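PDB 6GMM: adhesin LabA, which probably helps Helicobacter pylori attach to the gastric mucosa by binding LacdiNAc-containing glycans. Local coordinates for residues K133-K136 with A137-I141; Y436-S439 with N440-S443. One frame throughout, in Å; residues are numbered along the deposited sequence.

Contact 1: K133-K136 with A137-I141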
# COMPACT_ATOMS: atom_id res chain seq x y z
N LYS A 133 -20.91 0.17 -18.27
CA LYS A 133 -19.50 0.42 -17.91
C LYS A 133 -19.19 -0.08 -16.49
O LYS A 133 -18.27 -0.89 -16.31
CB LYS A 133 -19.20 1.93 -18.01
CG LYS A 133 -17.75 2.28 -18.27
CD LYS A 133 -17.52 3.79 -18.40
CE LYS A 133 -17.62 4.30 -19.82
NZ LYS A 133 -17.65 5.79 -19.88
N ILE A 134 -19.94 0.43 -15.50
CA ILE A 134 -19.81 0.06 -14.09
C ILE A 134 -20.10 -1.46 -13.94
O ILE A 134 -19.31 -2.17 -13.33
CB ILE A 134 -20.76 0.89 -13.19
CG1 ILE A 134 -20.44 2.39 -13.26
CG2 ILE A 134 -20.76 0.35 -11.75
CD1 ILE A 134 -21.39 3.35 -12.51
N ASN A 135 -21.20 -1.95 -14.53
CA ASN A 135 -21.56 -3.38 -14.47
C ASN A 135 -20.46 -4.31 -14.98
O ASN A 135 -20.24 -5.36 -14.36
CB ASN A 135 -22.85 -3.69 -15.22
CG ASN A 135 -23.26 -5.14 -15.05
OD1 ASN A 135 -23.56 -5.60 -13.93
ND2 ASN A 135 -23.14 -5.93 -16.16
N LYS A 136 -19.81 -3.96 -16.13
CA LYS A 136 -18.78 -4.79 -16.76
C LYS A 136 -17.64 -4.93 -15.79
O LYS A 136 -17.18 -6.04 -15.53
CB LYS A 136 -18.32 -4.21 -18.11
CG LYS A 136 -17.29 -5.07 -18.85
CD LYS A 136 -17.10 -4.57 -20.28
CE LYS A 136 -16.01 -5.32 -21.00
NZ LYS A 136 -16.04 -5.05 -22.46
N ALA A 137 -17.21 -3.80 -15.22
CA ALA A 137 -16.15 -3.73 -14.23
C ALA A 137 -16.50 -4.61 -13.02
O ALA A 137 -15.70 -5.45 -12.64
CB ALA A 137 -15.93 -2.29 -13.80
N TYR A 138 -17.72 -4.46 -12.47
CA TYR A 138 -18.21 -5.23 -11.32
C TYR A 138 -18.19 -6.75 -11.62
O TYR A 138 -17.74 -7.53 -10.78
CB TYR A 138 -19.62 -4.75 -10.93
CG TYR A 138 -20.31 -5.59 -9.88
CD1 TYR A 138 -20.08 -5.37 -8.53
CD2 TYR A 138 -21.22 -6.58 -10.23
CE1 TYR A 138 -20.77 -6.10 -7.55
CE2 TYR A 138 -21.88 -7.34 -9.27
CZ TYR A 138 -21.66 -7.08 -7.93
OH TYR A 138 -22.32 -7.82 -6.99
N GLN A 139 -18.64 -7.14 -12.81
CA GLN A 139 -18.71 -8.55 -13.20
C GLN A 139 -17.34 -9.16 -13.30
O GLN A 139 -17.20 -10.31 -12.90
CB GLN A 139 -19.53 -8.80 -14.48
CG GLN A 139 -21.00 -8.39 -14.42
CD GLN A 139 -21.83 -9.05 -13.35
OE1 GLN A 139 -21.60 -10.20 -12.96
NE2 GLN A 139 -22.86 -8.33 -12.90
N ILE A 140 -16.32 -8.40 -13.77
CA ILE A 140 -14.93 -8.91 -13.85
C ILE A 140 -14.38 -9.16 -12.45
O ILE A 140 -13.76 -10.20 -12.22
CB ILE A 140 -13.99 -8.03 -14.74
CG1 ILE A 140 -14.43 -8.13 -16.23
CG2 ILE A 140 -12.55 -8.49 -14.58
CD1 ILE A 140 -13.83 -7.05 -17.26
N ILE A 141 -14.60 -8.20 -11.53
CA ILE A 141 -14.18 -8.33 -10.14
C ILE A 141 -14.80 -9.57 -9.52
O ILE A 141 -14.07 -10.39 -8.96
CB ILE A 141 -14.49 -7.06 -9.30
CG1 ILE A 141 -13.66 -5.86 -9.84
CG2 ILE A 141 -14.19 -7.32 -7.80
CD1 ILE A 141 -14.00 -4.51 -9.27
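Asn135 and Gln139 join their side-chain amides one turn apart, a buried i to i+4 pair on the alpha-helix 128-145 of the adhesion domain. Gln139 NE2 donates to Asn135 OD1 at 3.0 Å, and the N-H...O angle of 173° makes the bond nearly straight. The acceptor lies in the amide plane of Gln139, whereas NE2 stands 30° out of the Asn135 carbonyl plane. Torsions on both residues bring the groups together: Asn135 carries CG trans to its own N (chi1 -176°), while chi1 of Gln139, with CG beside the backbone N, sets that CG 3.1 Å from Asn135 O, and the bend at chi2 carries the amide back toward Asn135 OD1. Gln139 NE2, which also makes a weak bond to Asn100 O, lies in the plane of the Tyr138 ring, at its edge, and that ring packs edge-to-face with Trp73 while its hydroxyl is hydrogen-bonded to Gln74. On another side of the helix Ile140 reaches strand 161-165, while Ala137 and Ile141 touch helix 188-205. Lys136 runs extended to a salt bridge with Glu180, its CG passing 4.3 Å from Ile140 CD1. Beneath these side chains the helical backbone bonds continue, with Tyr138 N 2.9 Å from Ile134 O.

Contact 2: Y436-S439 with N440-S443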
# COMPACT_ATOMS: atom_id res chain seq x y z
N TYR A 436 35.98 4.85 15.45
CA TYR A 436 35.34 4.47 16.70
C TYR A 436 34.57 5.64 17.25
O TYR A 436 34.80 6.79 16.86
CB TYR A 436 36.41 3.98 17.72
CG TYR A 436 37.20 2.78 17.23
CD1 TYR A 436 36.77 1.48 17.48
CD2 TYR A 436 38.39 2.95 16.51
CE1 TYR A 436 37.49 0.38 17.01
CE2 TYR A 436 39.10 1.85 16.03
CZ TYR A 436 38.65 0.57 16.28
OH TYR A 436 39.35 -0.52 15.82
N ILE A 437 33.64 5.35 18.15
CA ILE A 437 32.82 6.33 18.84
C ILE A 437 32.59 5.87 20.29
O ILE A 437 32.28 4.70 20.52
CB ILE A 437 31.53 6.73 18.06
CG1 ILE A 437 30.76 7.86 18.77
CG2 ILE A 437 30.60 5.52 17.71
CD1 ILE A 437 29.76 8.62 17.92
N ASP A 438 32.77 6.79 21.25
CA ASP A 438 32.54 6.52 22.67
C ASP A 438 31.08 6.79 22.92
O ASP A 438 30.64 7.95 22.85
CB ASP A 438 33.43 7.42 23.54
CG ASP A 438 33.42 7.04 25.00
OD1 ASP A 438 32.35 7.17 25.65
OD2 ASP A 438 34.47 6.64 25.50
N SER A 439 30.31 5.71 23.16
CA SER A 439 28.86 5.73 23.39
C SER A 439 28.46 6.60 24.58
O SER A 439 27.40 7.22 24.54
CB SER A 439 28.35 4.31 23.61
OG SER A 439 28.48 3.54 22.42
N ASN A 440 29.31 6.63 25.62
CA ASN A 440 29.09 7.38 26.85
C ASN A 440 29.26 8.88 26.65
O ASN A 440 28.41 9.64 27.11
CB ASN A 440 29.96 6.84 27.98
CG ASN A 440 29.74 5.36 28.20
OD1 ASN A 440 28.60 4.90 28.37
ND2 ASN A 440 30.80 4.58 28.11
N ILE A 441 30.31 9.30 25.91
CA ILE A 441 30.48 10.72 25.61
C ILE A 441 29.34 11.16 24.66
O ILE A 441 28.79 12.24 24.85
CB ILE A 441 31.92 11.12 25.15
CG1 ILE A 441 33.00 10.54 26.11
CG2 ILE A 441 32.06 12.65 25.05
CD1 ILE A 441 34.43 10.44 25.52
N HIS A 442 28.92 10.25 23.73
CA HIS A 442 27.81 10.49 22.79
C HIS A 442 26.50 10.73 23.55
O HIS A 442 25.89 11.78 23.35
CB HIS A 442 27.66 9.32 21.81
CG HIS A 442 26.73 9.55 20.65
ND1 HIS A 442 26.43 8.53 19.75
CD2 HIS A 442 26.05 10.67 20.29
CE1 HIS A 442 25.61 9.07 18.87
NE2 HIS A 442 25.32 10.34 19.16
N SER A 443 26.13 9.81 24.46
CA SER A 443 24.97 9.91 25.35
C SER A 443 24.98 11.23 26.10
O SER A 443 23.97 11.94 26.12
CB SER A 443 24.96 8.76 26.35
OG SER A 443 24.55 7.55 25.73
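Asp438 OD1 accepts from two backbone amides of the turn that follows it. The bond from Ile441 N is 3.0 Å long with an N-H...O angle of 158°, and it meets OD1 on the anti side, 32° out of the carboxylate plane; the one from Asn440 N is weak. The carboxylate is brought over these amides by a CG trans to the backbone N (chi1 -170°). Ile441 crosses the aspartate at about a right angle, its CD1 lying 3.6 Å from Asp438 CG. This is an N-cap: Asp438 sits just before helix 439-452, where strand 433-437 has ended, and its negative charge probably interacts favourably with the helix dipole. Inside the first turn, Asp438 O receives His442 N at 3.0 Å. Ser439 O takes both Ser443 N, at 2.9 Å, and Ser443 OG, at 3.1 Å, which arrive from opposite faces of its carbonyl plane. Further out, Ile437 CD1 lies 3.8 Å from His442 ND1, approaching the imidazole obliquely. Both side chains rest on Leu16 of helix 4-28, and backbone hydrogen bonds join Asp438 to Val418 and Tyr436 to Ser420.

Contact 1 is buried and contact 2 lies at the surface; their centres are about 62 Å apart, on opposite sides of the chain's centre, and their nearest atoms stay about 50 Å apart. Each is local, but contact 1 falls wholly inside one helix, whereas contact 2 spans the passage from a strand into a helix. The chemistry follows: mid-helix, the backbone amides are already paired with carbonyls, and the added bond is a neutral one between side chains. At the helix start, amides lack preceding helical carbonyls, and a carboxylate accepts from them. Six of the eight touching residues are buried in contact 1, none of the seven in contact 2.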